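Oxysterol-binding protein homolog 1 (Saccharomyces cerevisiae, PDB 5H28) transfers sterols and other lipids between membranes without vesicles, its ankyrin-repeat domain, the part crystallised here, targeting it to the nucleus-vacuole junction by interacting with NVJ1. Local coordinates at residues L43-A48 / L77-R82; I60-V65 / L106-I111. One frame throughout, in Å; residues are numbered along the deposited sequence.

Contact 1 of 2, residues L43-A48 / L77-R82; sequences LMLHYA and LDLNER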
loop_
_atom_site.group_PDB
_atom_site.type_symbol
_atom_site.label_atom_id
_atom_site.label_comp_id
_atom_site.label_asym_id
_atom_site.label_seq_id
_atom_site.Cartn_x
_atom_site.Cartn_y
_atom_site.Cartn_z
ATOM N N LEU A 43 -10.964 15.126 8.945
ATOM C CA LEU A 43 -10.023 16.064 8.339
ATOM C C LEU A 43 -9.072 16.676 9.359
ATOM O O LEU A 43 -8.280 17.554 9.028
ATOM C CB LEU A 43 -10.780 17.182 7.614
ATOM C CG LEU A 43 -11.562 16.752 6.370
ATOM C CD1 LEU A 43 -12.446 17.896 5.902
ATOM C CD2 LEU A 43 -10.601 16.335 5.269
ATOM N N MET A 44 -9.133 16.200 10.600
ATOM C CA MET A 44 -8.275 16.747 11.639
ATOM C C MET A 44 -6.784 16.665 11.335
ATOM O O MET A 44 -6.050 17.621 11.584
ATOM C CB MET A 44 -8.572 16.077 12.981
ATOM C CG MET A 44 -7.665 16.555 14.116
ATOM S SD MET A 44 -8.285 16.103 15.748
ATOM C CE MET A 44 -8.387 14.326 15.587
ATOM N N LEU A 45 -6.329 15.540 10.794
ATOM C CA LEU A 45 -4.913 15.410 10.479
ATOM C C LEU A 45 -4.512 16.402 9.385
ATOM O O LEU A 45 -3.403 16.939 9.412
ATOM C CB LEU A 45 -4.573 13.975 10.067
ATOM C CG LEU A 45 -3.079 13.684 9.886
ATOM C CD1 LEU A 45 -2.313 14.083 11.142
ATOM C CD2 LEU A 45 -2.886 12.202 9.589
ATOM N N HIS A 46 -5.408 16.649 8.429
ATOM C CA HIS A 46 -5.124 17.618 7.371
ATOM C C HIS A 46 -4.919 18.984 8.012
ATOM O O HIS A 46 -3.946 19.683 7.728
ATOM C CB HIS A 46 -6.300 17.740 6.393
ATOM C CG HIS A 46 -6.380 16.642 5.381
ATOM N ND1 HIS A 46 -6.776 15.359 5.696
ATOM C CD2 HIS A 46 -6.144 16.645 4.048
ATOM C CE1 HIS A 46 -6.782 14.623 4.600
ATOM N NE2 HIS A 46 -6.402 15.379 3.585
ATOM N N TYR A 47 -5.853 19.368 8.873
ATOM C CA TYR A 47 -5.768 20.665 9.523
ATOM C C TYR A 47 -4.563 20.777 10.444
ATOM O O TYR A 47 -3.962 21.842 10.553
ATOM C CB TYR A 47 -7.061 20.961 10.293
ATOM C CG TYR A 47 -8.272 21.089 9.393
ATOM C CD1 TYR A 47 -8.226 21.874 8.243
ATOM C CD2 TYR A 47 -9.459 20.422 9.686
ATOM C CE1 TYR A 47 -9.330 21.991 7.403
ATOM C CE2 TYR A 47 -10.573 20.532 8.849
ATOM C CZ TYR A 47 -10.498 21.318 7.712
ATOM O OH TYR A 47 -11.587 21.431 6.875
ATOM N N ALA A 48 -4.201 19.681 11.101
ATOM C CA ALA A 48 -3.053 19.703 11.996
ATOM C C ALA A 48 -1.776 19.912 11.197
ATOM O O ALA A 48 -0.890 20.649 11.620
ATOM C CB ALA A 48 -2.975 18.410 12.782
ATOM N N LEU A 77 -8.553 7.251 12.645
ATOM C CA LEU A 77 -8.189 8.200 11.610
ATOM C C LEU A 77 -7.367 7.522 10.532
ATOM O O LEU A 77 -6.485 6.705 10.816
ATOM C CB LEU A 77 -7.409 9.366 12.218
ATOM C CG LEU A 77 -8.150 10.103 13.339
ATOM C CD1 LEU A 77 -7.306 11.271 13.816
ATOM C CD2 LEU A 77 -9.512 10.589 12.842
ATOM N N ASP A 78 -7.683 7.857 9.288
ATOM C CA ASP A 78 -7.006 7.304 8.129
ATOM C C ASP A 78 -5.826 8.205 7.792
ATOM O O ASP A 78 -5.999 9.383 7.482
ATOM C CB ASP A 78 -7.980 7.253 6.950
ATOM C CG ASP A 78 -7.418 6.511 5.756
ATOM O OD1 ASP A 78 -6.200 6.231 5.734
ATOM O OD2 ASP A 78 -8.203 6.215 4.832
ATOM N N LEU A 79 -4.623 7.654 7.864
ATOM C CA LEU A 79 -3.426 8.419 7.558
ATOM C C LEU A 79 -3.469 8.873 6.099
ATOM O O LEU A 79 -2.848 9.867 5.724
ATOM C CB LEU A 79 -2.193 7.546 7.798
ATOM C CG LEU A 79 -0.912 8.223 8.276
ATOM C CD1 LEU A 79 -1.186 9.003 9.550
ATOM C CD2 LEU A 79 0.150 7.160 8.518
ATOM N N ASN A 80 -4.233 8.146 5.287
ATOM C CA ASN A 80 -4.351 8.430 3.865
ATOM C C ASN A 80 -5.704 9.001 3.449
ATOM O O ASN A 80 -6.109 8.872 2.293
ATOM C CB ASN A 80 -4.053 7.150 3.090
ATOM C CG ASN A 80 -2.785 6.482 3.571
ATOM O OD1 ASN A 80 -1.706 7.069 3.507
ATOM N ND2 ASN A 80 -2.907 5.256 4.070
ATOM N N GLU A 81 -6.390 9.632 4.399
ATOM C CA GLU A 81 -7.690 10.259 4.152
ATOM C C GLU A 81 -7.583 11.251 2.993
ATOM O O GLU A 81 -6.664 12.061 2.955
ATOM C CB GLU A 81 -8.135 11.014 5.408
ATOM C CG GLU A 81 -9.456 11.776 5.293
ATOM C CD GLU A 81 -10.667 10.890 5.505
ATOM O OE1 GLU A 81 -10.550 9.902 6.259
ATOM O OE2 GLU A 81 -11.740 11.192 4.934
ATOM N N ARG A 82 -8.522 11.197 2.054
ATOM C CA ARG A 82 -8.504 12.131 0.929
ATOM C C ARG A 82 -9.565 13.208 1.135
ATOM O O ARG A 82 -10.715 12.893 1.465
ATOM C CB ARG A 82 -8.772 11.392 -0.391
ATOM C CG ARG A 82 -7.694 10.380 -0.771
ATOM C CD ARG A 82 -8.020 9.617 -2.057
ATOM N NE ARG A 82 -7.738 10.367 -3.283
ATOM C CZ ARG A 82 -8.671 10.815 -4.119
ATOM N NH1 ARG A 82 -9.953 10.600 -3.860
ATOM N NH2 ARG A 82 -8.321 11.450 -5.231
#

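Contact 2 of 2, residues I60-V65 / L106-I111; sequences IVHHWV and LDQPTI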
loop_
_atom_site.group_PDB
_atom_site.type_symbol
_atom_site.label_atom_id
_atom_site.label_comp_id
_atom_site.label_asym_id
_atom_site.label_seq_id
_atom_site.Cartn_x
_atom_site.Cartn_y
_atom_site.Cartn_z
ATOM N N ILE A 60 -1.474 12.992 17.645
ATOM C CA ILE A 60 -2.695 12.647 16.930
ATOM C C ILE A 60 -2.533 11.297 16.235
ATOM O O ILE A 60 -3.389 10.421 16.339
ATOM C CB ILE A 60 -3.035 13.722 15.870
ATOM C CG1 ILE A 60 -3.528 14.995 16.561
ATOM C CG2 ILE A 60 -4.092 13.198 14.905
ATOM C CD1 ILE A 60 -3.717 16.164 15.610
ATOM N N VAL A 61 -1.415 11.126 15.538
ATOM C CA VAL A 61 -1.158 9.887 14.822
ATOM C C VAL A 61 -0.964 8.682 15.739
ATOM O O VAL A 61 -1.546 7.622 15.508
ATOM C CB VAL A 61 0.071 10.036 13.892
ATOM C CG1 VAL A 61 0.467 8.685 13.320
ATOM C CG2 VAL A 61 -0.258 11.005 12.759
ATOM N N HIS A 62 -0.164 8.838 16.786
ATOM C CA HIS A 62 0.079 7.724 17.692
ATOM C C HIS A 62 -1.128 7.348 18.541
ATOM O O HIS A 62 -1.263 6.194 18.952
ATOM C CB HIS A 62 1.282 8.023 18.586
ATOM C CG HIS A 62 2.592 7.971 17.861
ATOM N ND1 HIS A 62 3.000 6.870 17.140
ATOM C CD2 HIS A 62 3.583 8.882 17.748
ATOM C CE1 HIS A 62 4.187 7.107 16.611
ATOM N NE2 HIS A 62 4.564 8.322 16.965
ATOM N N HIS A 63 -2.011 8.308 18.788
ATOM C CA HIS A 63 -3.205 8.050 19.590
ATOM C C HIS A 63 -4.389 7.477 18.825
ATOM O O HIS A 63 -5.039 6.541 19.290
ATOM C CB HIS A 63 -3.711 9.333 20.261
ATOM C CG HIS A 63 -3.041 9.657 21.559
ATOM N ND1 HIS A 63 -1.773 10.191 21.632
ATOM C CD2 HIS A 63 -3.469 9.528 22.837
ATOM C CE1 HIS A 63 -1.447 10.377 22.898
ATOM N NE2 HIS A 63 -2.460 9.983 23.650
ATOM N N TRP A 64 -4.656 8.026 17.645
ATOM C CA TRP A 64 -5.850 7.636 16.905
ATOM C C TRP A 64 -5.794 6.965 15.537
ATOM O O TRP A 64 -6.821 6.873 14.862
ATOM C CB TRP A 64 -6.750 8.871 16.833
ATOM C CG TRP A 64 -6.990 9.446 18.199
ATOM C CD1 TRP A 64 -7.366 8.754 19.315
ATOM C CD2 TRP A 64 -6.870 10.819 18.602
ATOM N NE1 TRP A 64 -7.489 9.604 20.384
ATOM C CE2 TRP A 64 -7.191 10.877 19.979
ATOM C CE3 TRP A 64 -6.525 12.004 17.937
ATOM C CZ2 TRP A 64 -7.179 12.075 20.704
ATOM C CZ3 TRP A 64 -6.514 13.198 18.662
ATOM C CH2 TRP A 64 -6.839 13.220 20.031
ATOM N N VAL A 65 -4.629 6.474 15.132
ATOM C CA VAL A 65 -4.510 5.824 13.831
ATOM C C VAL A 65 -4.502 4.287 13.872
ATOM O O VAL A 65 -5.212 3.644 13.097
ATOM C CB VAL A 65 -3.251 6.341 13.079
ATOM C CG1 VAL A 65 -2.993 5.515 11.828
ATOM C CG2 VAL A 65 -3.453 7.802 12.696
ATOM N N LEU A 106 6.000 9.247 6.203
ATOM C CA LEU A 106 6.578 8.189 5.378
ATOM C C LEU A 106 7.123 7.025 6.202
ATOM O O LEU A 106 7.342 5.940 5.667
ATOM C CB LEU A 106 7.678 8.754 4.472
ATOM C CG LEU A 106 7.160 9.607 3.308
ATOM C CD1 LEU A 106 8.315 10.211 2.537
ATOM C CD2 LEU A 106 6.307 8.741 2.395
ATOM N N ASP A 107 7.331 7.242 7.498
ATOM C CA ASP A 107 7.834 6.174 8.361
ATOM C C ASP A 107 6.717 5.391 9.050
ATOM O O ASP A 107 6.985 4.438 9.778
ATOM C CB ASP A 107 8.775 6.729 9.437
ATOM C CG ASP A 107 10.117 7.163 8.878
ATOM O OD1 ASP A 107 10.554 6.591 7.856
ATOM O OD2 ASP A 107 10.743 8.066 9.473
ATOM N N GLN A 108 5.468 5.783 8.827
ATOM C CA GLN A 108 4.348 5.095 9.464
ATOM C C GLN A 108 3.950 3.816 8.742
ATOM O O GLN A 108 3.960 3.753 7.516
ATOM C CB GLN A 108 3.144 6.029 9.563
ATOM C CG GLN A 108 3.439 7.294 10.346
ATOM C CD GLN A 108 4.142 6.999 11.652
ATOM O OE1 GLN A 108 3.580 6.363 12.543
ATOM N NE2 GLN A 108 5.385 7.449 11.768
ATOM N N PRO A 109 3.588 2.778 9.506
ATOM C CA PRO A 109 3.181 1.472 8.980
ATOM C C PRO A 109 2.072 1.482 7.926
ATOM O O PRO A 109 2.130 0.726 6.956
ATOM C CB PRO A 109 2.753 0.717 10.236
ATOM C CG PRO A 109 3.649 1.280 11.283
ATOM C CD PRO A 109 3.610 2.760 10.979
ATOM N N THR A 110 1.075 2.342 8.102
ATOM C CA THR A 110 -0.053 2.381 7.174
ATOM C C THR A 110 -0.024 3.456 6.095
ATOM O O THR A 110 -1.007 3.633 5.380
ATOM C CB THR A 110 -1.386 2.541 7.933
ATOM O OG1 THR A 110 -1.415 3.816 8.587
ATOM C CG2 THR A 110 -1.546 1.442 8.966
ATOM N N ILE A 111 1.088 4.166 5.961
ATOM C CA ILE A 111 1.160 5.222 4.960
ATOM C C ILE A 111 1.092 4.677 3.534
ATOM O O ILE A 111 1.586 3.586 3.248
ATOM C CB ILE A 111 2.469 6.055 5.114
ATOM C CG1 ILE A 111 2.342 7.378 4.353
ATOM C CG2 ILE A 111 3.670 5.268 4.592
ATOM C CD1 ILE A 111 1.337 8.344 4.961
#

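Contact 1 of 2, residues L43-A48 / L77-R82
The carbonyl oxygen of Glu-81 meets the imidazole edge of His-46, lying near the ring plane and 3.0 Å from CE1. NE2 of the same ring is 3.4 Å from O of Glu-81, but the angle is too poor for a hydrogen bond. That nitrogen gives its bond instead to the carbonyl oxygen of Asn-87, which settles how the imidazole is turned. On one face, CD2 of Leu-43 sits 4.0 Å above the ring plane, toward its rim. Leu-45 and His-46 hold the places of the last two residues in the ankyrin TPLH signature, whose histidine commonly ties the start of one repeat to the loop leading into the next. The rest of the contact is apolar. CD2 of Leu-45 packs 3.6 Å from CD1 of Leu-79, and the side chains of Met-44 and Leu-77 cross at about a right angle, CE of Met-44 3.7 Å from CD1 of Leu-77; the bend of Met-44 at chi3 (58°) turns that methyl toward the loop. A type I turn from Asp-78 to Glu-81 and an Asx turn shape the loop, N of Asn-80 reaching OD1 of Asp-78 at 2.8 Å from above the carboxylate plane.

Contact 2 of 2, residues I60-V65 / L106-I111
The C-terminal part of helix 54-64 and Val-65 just after it, in the predicted first ankyrin repeat, face the turn that follows helix 99-106 in the predicted second repeat: Val-61 and Val-65 point at Gln-108 and Thr-110, and the ring of His-62 reaches in beside them. OE1 of Gln-108 lies 4.0 Å from CG1 of Val-61 and 4.2 Å from CE1 of His-62. Both are van der Waals approaches. The imidazole and the amide stand nearly perpendicular, their planes 81° apart, while the valine side chain comes in at a slant. The chain of Gln-108 folds at chi2 (-48°), which brings NE2 back to the carbonyl oxygen of Phe-104 in the preceding helix. That bond leaves OE1 turned toward the neighbouring repeat. The pairing is the lateral stacking of an ankyrin array, in which successive repeats lie side by side; Val-61 also touches Phe-104 of the next repeat, and Leu-45 of helix 44-51 packs against Val-61 too. Farther along, CG1 of Val-65 passes OG1 of Thr-110 at 4.0 Å, the two side chains running past each other in opposite directions. In Val-65, as in Val-61, CG1 lies anti to the backbone N (chi1 171°), and it is this methyl that reaches across. A type I turn from Gln-108 to Ile-111, closed by a 3.3 Å bond from N of Ile-111 to O of Gln-108, sets Gln-108 and Thr-110 on the side facing the helix. Val-61 is buried in the fold, whereas His-62 and Thr-110 lie exposed.

Contact 1 is a buried contact between helix 44-51 and the loop leading toward helix 89-95; contact 2 lies at the surface and joins the next helix along, 54-64, to the turn after helix 99-106. Their centres are about 10 Å apart and their segments alternate along the chain, which suits consecutive ankyrin repeats. Leucine and methionine packing with an oriented histidine serves the interior, while the outer contact is smaller and sets valine methyls against polar oxygens. Loop 77-82 bridges the two: N of Leu-77 bonds O of Trp-64, ND2 of Asn-80 bonds O of Thr-110, and Leu-79 packs on Gln-108.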